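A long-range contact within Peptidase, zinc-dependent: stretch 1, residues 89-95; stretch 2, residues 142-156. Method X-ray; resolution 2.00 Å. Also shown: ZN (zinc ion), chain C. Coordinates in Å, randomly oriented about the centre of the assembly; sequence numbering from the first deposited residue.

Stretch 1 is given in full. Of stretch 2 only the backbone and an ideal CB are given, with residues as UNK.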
ATOM      1  N   GLU A  89      -5.754   4.767  12.217  1.00 21.21           N
ATOM      2  CA  GLU A  89      -4.414   4.973  11.677  1.00 18.42           C
ATOM      3  C   GLU A  89      -4.114   3.926  10.610  1.00 13.56           C
ATOM      4  O   GLU A  89      -3.537   2.876  10.885  1.00 15.02           O
ATOM      5  CB  GLU A  89      -3.376   4.956  12.802  1.00 18.73           C
ATOM      6  CG  GLU A  89      -3.730   5.894  13.959  1.00 22.69           C
ATOM      7  CD  GLU A  89      -3.891   7.353  13.523  1.00 27.95           C
ATOM      8  OE1 GLU A  89      -3.146   7.805  12.626  1.00 26.27           O
ATOM      9  OE2 GLU A  89      -4.762   8.056  14.085  1.00 26.00           O
ATOM     10  N   LYS A  90      -4.553   4.214   9.392  1.00 12.26           N
ATOM     11  CA  LYS A  90      -4.404   3.284   8.291  1.00 14.77           C
ATOM     12  C   LYS A  90      -2.944   3.274   7.897  1.00 20.03           C
ATOM     13  O   LYS A  90      -2.310   4.325   7.854  1.00 22.05           O
ATOM     14  CB  LYS A  90      -5.237   3.747   7.102  1.00 14.46           C
ATOM     15  CG  LYS A  90      -6.716   3.982   7.418  1.00 15.91           C
ATOM     16  CD  LYS A  90      -7.351   2.799   8.120  1.00 14.92           C
ATOM     17  CE  LYS A  90      -8.892   3.015   8.278  1.00 16.72           C
ATOM     18  NZ  LYS A  90      -9.515   1.860   9.001  1.00 13.29           N
ATOM     19  N   ILE A  91      -2.404   2.096   7.612  1.00 21.19           N
ATOM     20  CA  ILE A  91      -1.025   2.001   7.145  1.00 17.99           C
ATOM     21  C   ILE A  91      -0.918   1.317   5.790  1.00 17.18           C
ATOM     22  O   ILE A  91      -1.503   0.257   5.579  1.00 17.89           O
ATOM     23  CB  ILE A  91      -0.167   1.229   8.148  1.00 17.06           C
ATOM     24  CG1 ILE A  91      -0.118   1.996   9.474  1.00 18.16           C
ATOM     25  CG2 ILE A  91       1.231   0.941   7.572  1.00 15.84           C
ATOM     26  CD1 ILE A  91       0.472   1.193  10.629  1.00 20.16           C
ATOM     27  N   LEU A  92      -0.160   1.931   4.885  1.00 18.08           N
ATOM     28  CA  LEU A  92       0.258   1.282   3.646  1.00 15.37           C
ATOM     29  C   LEU A  92       1.756   0.992   3.740  1.00 16.85           C
ATOM     30  O   LEU A  92       2.575   1.916   3.806  1.00 17.98           O
ATOM     31  CB  LEU A  92      -0.018   2.183   2.433  1.00 10.18           C
ATOM     32  CG  LEU A  92       0.559   1.701   1.085  1.00 13.36           C
ATOM     33  CD1 LEU A  92       0.045   0.312   0.736  1.00  7.04           C
ATOM     34  CD2 LEU A  92       0.290   2.682  -0.081  1.00 12.93           C
ATOM     35  N   LEU A  93       2.110  -0.291   3.742  1.00 17.73           N
ATOM     36  CA  LEU A  93       3.510  -0.722   3.748  1.00 15.86           C
ATOM     37  C   LEU A  93       4.007  -0.856   2.294  1.00 16.69           C
ATOM     38  O   LEU A  93       3.363  -1.497   1.459  1.00 19.18           O
ATOM     39  CB  LEU A  93       3.628  -2.072   4.462  1.00 18.47           C
ATOM     40  CG  LEU A  93       4.923  -2.579   5.115  1.00 24.12           C
ATOM     41  CD1 LEU A  93       5.125  -4.073   4.853  1.00 23.47           C
ATOM     42  CD2 LEU A  93       6.138  -1.784   4.721  1.00 10.34           C
ATOM     43  N   VAL A  94       5.141  -0.235   1.996  1.00 11.76           N
ATOM     44  CA  VAL A  94       5.788  -0.385   0.685  1.00 12.22           C
ATOM     45  C   VAL A  94       7.006  -1.256   0.917  1.00 14.46           C
ATOM     46  O   VAL A  94       7.942  -0.837   1.594  1.00 21.53           O
ATOM     47  CB  VAL A  94       6.222   0.970   0.123  1.00  7.10           C
ATOM     48  CG1 VAL A  94       7.026   0.792  -1.163  1.00 12.47           C
ATOM     49  CG2 VAL A  94       5.003   1.844  -0.127  1.00 14.27           C
ATOM     50  N   THR A  95       6.982  -2.477   0.385  1.00 15.72           N
ATOM     51  CA  THR A  95       7.982  -3.488   0.726  1.00 12.86           C
ATOM     52  C   THR A  95       8.713  -4.003  -0.515  1.00 11.92           C
ATOM     53  O   THR A  95       8.123  -4.090  -1.593  1.00 18.84           O
ATOM     54  CB  THR A  95       7.313  -4.695   1.413  1.00 15.02           C
ATOM     55  OG1 THR A  95       8.289  -5.728   1.641  1.00 19.96           O
ATOM     56  CG2 THR A  95       6.218  -5.256   0.518  1.00 14.25           C
ATOM     57  N   UNK A 142       3.489   3.831 -10.781  1.00 14.00           N
ATOM     58  CA  UNK A 142       2.919   2.521 -10.485  1.00 18.32           C
ATOM     59  C   UNK A 142       2.604   2.336  -9.008  1.00 15.51           C
ATOM     60  O   UNK A 142       1.503   1.889  -8.660  1.00 18.10           O
ATOM     61  CB  UNK A 142       3.878   1.421 -10.945  1.00 18.32           C
ATOM     62  N   UNK A 143       3.540   2.713  -8.138  1.00 12.13           N
ATOM     63  CA  UNK A 143       3.308   2.593  -6.693  1.00 17.54           C
ATOM     64  C   UNK A 143       2.145   3.453  -6.221  1.00 14.37           C
ATOM     65  O   UNK A 143       1.392   3.058  -5.341  1.00 16.20           O
ATOM     66  CB  UNK A 143       4.573   2.979  -5.923  1.00 17.54           C
ATOM     67  N   UNK A 144       2.015   4.647  -6.790  1.00 18.21           N
ATOM     68  CA  UNK A 144       0.937   5.541  -6.411  1.00 14.90           C
ATOM     69  C   UNK A 144      -0.404   4.924  -6.778  1.00 19.00           C
ATOM     70  O   UNK A 144      -1.345   4.937  -5.986  1.00 15.20           O
ATOM     71  CB  UNK A 144       1.104   6.906  -7.082  1.00 14.90           C
ATOM     72  N   UNK A 145      -0.480   4.401  -8.000  1.00 16.32           N
ATOM     73  CA  UNK A 145      -1.710   3.845  -8.530  1.00 14.45           C
ATOM     74  C   UNK A 145      -2.164   2.592  -7.779  1.00 17.63           C
ATOM     75  O   UNK A 145      -3.351   2.419  -7.497  1.00 19.05           O
ATOM     76  CB  UNK A 145      -1.530   3.522 -10.015  1.00 14.45           C
ATOM     77  N   UNK A 146      -1.219   1.719  -7.449  1.00 21.41           N
ATOM     78  CA  UNK A 146      -1.561   0.470  -6.770  1.00 21.99           C
ATOM     79  C   UNK A 146      -1.674   0.719  -5.273  1.00 21.74           C
ATOM     80  O   UNK A 146      -2.458   0.068  -4.584  1.00 20.21           O
ATOM     81  CB  UNK A 146      -0.520  -0.613  -7.058  1.00 21.99           C
ATOM     82  N   UNK A 147      -0.910   1.685  -4.776  1.00 24.21           N
ATOM     83  CA  UNK A 147      -1.037   2.112  -3.391  1.00 22.64           C
ATOM     84  C   UNK A 147      -2.373   2.784  -3.089  1.00 23.33           C
ATOM     85  O   UNK A 147      -2.988   2.508  -2.062  1.00 19.13           O
ATOM     86  CB  UNK A 147       0.106   3.068  -3.043  1.00 22.64           C
ATOM     87  N   UNK A 148      -2.831   3.675  -3.970  1.00 23.60           N
ATOM     88  CA  UNK A 148      -4.119   4.332  -3.750  1.00 17.89           C
ATOM     89  C   UNK A 148      -5.250   3.312  -3.883  1.00 15.78           C
ATOM     90  O   UNK A 148      -6.285   3.433  -3.234  1.00 18.44           O
ATOM     91  CB  UNK A 148      -4.316   5.484  -4.737  1.00 17.89           C
ATOM     92  N   UNK A 149      -5.039   2.304  -4.722  1.00 15.93           N
ATOM     93  CA  UNK A 149      -5.989   1.206  -4.882  1.00 20.92           C
ATOM     94  C   UNK A 149      -6.186   0.463  -3.556  1.00 21.59           C
ATOM     95  O   UNK A 149      -7.293   0.382  -3.044  1.00 20.69           O
ATOM     96  CB  UNK A 149      -5.508   0.239  -5.966  1.00 20.92           C
ATOM     97  N   UNK A 150      -5.097  -0.066  -3.008  1.00 16.17           N
ATOM     98  CA  UNK A 150      -5.124  -0.768  -1.738  1.00 17.28           C
ATOM     99  C   UNK A 150      -5.723   0.080  -0.627  1.00 19.04           C
ATOM    100  O   UNK A 150      -6.519  -0.422   0.153  1.00 17.60           O
ATOM    101  CB  UNK A 150      -3.710  -1.207  -1.352  1.00 17.28           C
ATOM    102  N   UNK A 151      -5.337   1.353  -0.559  1.00 13.03           N
ATOM    103  CA  UNK A 151      -5.844   2.264   0.465  1.00 16.79           C
ATOM    104  C   UNK A 151      -7.333   2.562   0.290  1.00 23.68           C
ATOM    105  O   UNK A 151      -8.051   2.790   1.268  1.00 21.65           O
ATOM    106  CB  UNK A 151      -5.050   3.571   0.439  1.00 16.79           C
ATOM    107  N   UNK A 152      -7.790   2.580  -0.959  1.00 21.03           N
ATOM    108  CA  UNK A 152      -9.202   2.726  -1.231  1.00 16.26           C
ATOM    109  C   UNK A 152      -9.972   1.593  -0.577  1.00 21.11           C
ATOM    110  O   UNK A 152     -10.989   1.837   0.061  1.00 24.35           O
ATOM    111  CB  UNK A 152      -9.464   2.761  -2.738  1.00 16.26           C
ATOM    112  N   UNK A 153      -9.490   0.356  -0.733  1.00 20.80           N
ATOM    113  CA  UNK A 153     -10.084  -0.797  -0.040  1.00 23.93           C
ATOM    114  C   UNK A 153     -10.225  -0.576   1.474  1.00 23.52           C
ATOM    115  O   UNK A 153     -11.216  -0.948   2.083  1.00 23.61           O
ATOM    116  CB  UNK A 153      -9.235  -2.044  -0.295  1.00 23.93           C
ATOM    117  N   UNK A 154      -9.201  -0.001   2.089  1.00 21.20           N
ATOM    118  CA  UNK A 154      -9.257   0.267   3.522  1.00 18.13           C
ATOM    119  C   UNK A 154     -10.443   1.187   3.875  1.00 23.99           C
ATOM    120  O   UNK A 154     -10.923   1.207   5.015  1.00 22.57           O
ATOM    121  CB  UNK A 154      -7.942   0.897   3.987  1.00 18.13           C
ATOM    122  N   UNK A 155     -10.931   1.938   2.892  1.00 20.36           N
ATOM    123  CA  UNK A 155     -12.062   2.822   3.120  1.00 23.09           C
ATOM    124  C   UNK A 155     -13.388   2.233   2.647  1.00 24.38           C
ATOM    125  O   UNK A 155     -14.396   2.924   2.621  1.00 28.17           O
ATOM    126  CB  UNK A 155     -11.817   4.160   2.419  1.00 23.09           C
ATOM    127  N   UNK A 156     -13.376   0.958   2.269  1.00 23.41           N
ATOM    128  CA  UNK A 156     -14.591   0.249   1.913  1.00 27.02           C
ATOM    129  C   UNK A 156     -14.899   0.108   0.429  1.00 32.19           C
ATOM    130  O   UNK A 156     -15.866  -0.551   0.065  1.00 29.74           O
ATOM    131  CB  UNK A 156     -15.773   0.954   2.583  1.00 27.02           C
TER
HETATM  132 ZN    ZN C 212      -7.881  -4.806  -5.027  1.00 38.63          ZN

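Most of stretch 2 is a helix, nearly antiparallel to strand 90-94, at 150° between their N-to-C directions and 9.3 Å at closest approach. The strand turns K90, L92 and V94 toward it, so what it offers is mainly apolar, with one amine at the K90 end.

Position 142 has nothing of stretch 1 within reach, and many side chains would suit it; it is R142, whose guanidinium is hydrogen-bonded elsewhere in the structure. At 143 the CA-to-CB bond points toward the strand, but the ideal CB stops short of V94, leaving room for a medium or large apolar group such as leucine, isoleucine or methionine. I143 fills it, its CG2 lying 4.4 Å from CG2 of V94.

Position 144 points away and 145 is out of reach: V144 and K145. Position 146 points sideways. The zinc ion on this flank of the helix makes a polar or acidic residue plausible, and the residue is E146.

Position 147 is the tightest. An ideal CB would lie 3.0 Å from L92 CD2, a clash, and also 2.6 Å from the carbonyl O of I143. The helical backbone angles (-66/-44) would suit any residue, so it is the space that calls for glycine. G147 lets L92 pack directly on the helix backbone, with L92 CD2 3.6 Å from G147 CA.

Position 148 points away, and A148 makes no contact with the strand. Position 149 is out of reach of stretch 1, but the zinc lies off its side of the helix, where a metal ligand would suit; H149 binds the ion through NE2 at 2.2 Å.

At 150 the ideal CB is 4.6 Å from L92 CD1, so an apolar side chain could continue toward the leucine. A chain that bends off could instead serve the metal site. E150 takes the second course: its end leads away, and its OE1 accepts a hydrogen bond from the zinc-bound water at 2.9 Å.

Position 151 points sideways, its ideal CB 5.4 Å from L92 CD2, which favours a long apolar chain able to reach back. I151 does so, its CD1 coming to 3.7 Å from L92 CD2.

Positions 152 and 153 are out of reach. An ideal CB at 152 would be crowded by the O of H149 at 3.2 Å, which favours the small G152. One helical turn after 149, a second zinc ligand fits 153, and H153 NE2 binds the ion at 2.2 Å.

Position 154 points toward K90, its ideal CB 4.6 Å from K90 CD, suiting a branched apolar residue. L154 places CD2 4.3 Å from K90 CB, while a water links K90 NZ (2.7 Å) to L154 O (2.8 Å).

Position 155 points sideways and could hold a long or aromatic group; the F155 ring brings CZ 4.4 Å from K90 CG. At 156, phi is positive (99/-5) and a CB would jam against the preceding carbonyl O, so the backbone itself calls for G156.

Stretch 2, residues 142-156: RIVKEGAHEIGHLFG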
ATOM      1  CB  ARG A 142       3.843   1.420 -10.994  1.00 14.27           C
ATOM      2  CG  ARG A 142       3.934   1.408 -12.508  1.00 13.75           C
ATOM      3  CD  ARG A 142       5.102   0.525 -12.989  1.00 20.77           C
ATOM      4  NE  ARG A 142       5.096   0.420 -14.440  1.00 21.65           N
ATOM      5  CZ  ARG A 142       6.191   0.307 -15.190  1.00 23.79           C
ATOM      6  NH1 ARG A 142       7.397   0.282 -14.627  1.00 16.45           N
ATOM      7  NH2 ARG A 142       6.075   0.237 -16.512  1.00 22.35           N
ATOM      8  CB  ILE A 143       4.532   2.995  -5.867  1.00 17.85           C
ATOM      9  CG1 ILE A 143       5.729   2.116  -6.239  1.00 19.80           C
ATOM     10  CG2 ILE A 143       4.219   2.893  -4.357  1.00 14.68           C
ATOM     11  CD1 ILE A 143       6.991   2.441  -5.456  1.00 16.59           C
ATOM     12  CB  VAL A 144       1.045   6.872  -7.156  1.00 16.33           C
ATOM     13  CG1 VAL A 144      -0.255   7.683  -6.986  1.00 16.59           C
ATOM     14  CG2 VAL A 144       2.269   7.653  -6.680  1.00 14.41           C
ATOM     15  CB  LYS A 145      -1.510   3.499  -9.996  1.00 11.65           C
ATOM     16  CG  LYS A 145      -1.434   4.691 -10.943  1.00 16.67           C
ATOM     17  CD  LYS A 145      -0.954   4.184 -12.305  1.00 17.90           C
ATOM     18  CE  LYS A 145      -0.951   5.273 -13.342  1.00 23.54           C
ATOM     19  NZ  LYS A 145      -0.740   4.653 -14.682  1.00 18.76           N
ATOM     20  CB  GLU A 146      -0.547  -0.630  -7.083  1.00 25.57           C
ATOM     21  CG  GLU A 146      -0.696  -1.877  -6.229  1.00 41.70           C
ATOM     22  CD  GLU A 146      -1.928  -2.700  -6.575  1.00 51.21           C
ATOM     23  OE1 GLU A 146      -2.613  -2.367  -7.570  1.00 55.64           O
ATOM     24  OE2 GLU A 146      -2.204  -3.687  -5.857  1.00 50.11           O
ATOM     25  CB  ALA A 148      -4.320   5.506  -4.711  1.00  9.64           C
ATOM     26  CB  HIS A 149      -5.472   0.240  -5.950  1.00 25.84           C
ATOM     27  CG  HIS A 149      -6.318  -0.979  -6.124  1.00 34.65           C
ATOM     28  ND1 HIS A 149      -7.260  -1.094  -7.123  1.00 42.76           N
ATOM     29  CD2 HIS A 149      -6.370  -2.136  -5.423  1.00 33.20           C
ATOM     30  CE1 HIS A 149      -7.860  -2.266  -7.027  1.00 38.51           C
ATOM     31  NE2 HIS A 149      -7.337  -2.917  -6.007  1.00 33.85           N
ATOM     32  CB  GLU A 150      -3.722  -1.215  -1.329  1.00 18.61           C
ATOM     33  CG  GLU A 150      -2.988  -2.066  -2.364  1.00 21.58           C
ATOM     34  CD  GLU A 150      -3.806  -3.250  -2.841  1.00 32.99           C
ATOM     35  OE1 GLU A 150      -4.945  -3.445  -2.365  1.00 37.24           O
ATOM     36  OE2 GLU A 150      -3.311  -4.002  -3.698  1.00 39.31           O
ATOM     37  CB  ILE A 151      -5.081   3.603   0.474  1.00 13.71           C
ATOM     38  CG1 ILE A 151      -3.685   3.411   1.092  1.00 16.31           C
ATOM     39  CG2 ILE A 151      -5.853   4.627   1.298  1.00 14.31           C
ATOM     40  CD1 ILE A 151      -2.744   4.623   0.891  1.00 18.25           C
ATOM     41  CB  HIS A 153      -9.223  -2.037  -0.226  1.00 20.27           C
ATOM     42  CG  HIS A 153      -9.308  -2.649  -1.580  1.00 21.81           C
ATOM     43  ND1 HIS A 153     -10.504  -2.857  -2.230  1.00 23.22           N
ATOM     44  CD2 HIS A 153      -8.345  -3.157  -2.388  1.00 20.91           C
ATOM     45  CE1 HIS A 153     -10.272  -3.441  -3.392  1.00 22.38           C
ATOM     46  NE2 HIS A 153      -8.971  -3.637  -3.508  1.00 23.43           N
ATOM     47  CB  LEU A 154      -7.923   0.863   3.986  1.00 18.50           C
ATOM     48  CG  LEU A 154      -6.915  -0.121   4.593  1.00 21.65           C
ATOM     49  CD1 LEU A 154      -7.100  -1.563   4.118  1.00 19.85           C
ATOM     50  CD2 LEU A 154      -5.491   0.354   4.411  1.00 14.93           C
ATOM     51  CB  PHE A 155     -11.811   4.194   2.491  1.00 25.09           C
ATOM     52  CG  PHE A 155     -10.849   5.036   3.273  1.00 30.44           C
ATOM     53  CD1 PHE A 155     -11.302   5.849   4.306  1.00 32.07           C
ATOM     54  CD2 PHE A 155      -9.483   5.000   2.999  1.00 27.56           C
ATOM     55  CE1 PHE A 155     -10.411   6.626   5.030  1.00 32.46           C
ATOM     56  CE2 PHE A 155      -8.591   5.770   3.715  1.00 26.03           C
ATOM     57  CZ  PHE A 155      -9.053   6.588   4.733  1.00 30.33           C
TER
HETATM   58  O   HOH W   1      -9.681  -0.059   7.128  1.00 29.31           O
HETATM   59  O   HOH W   2      -6.073  -5.712  -3.794  1.00 23.59           O
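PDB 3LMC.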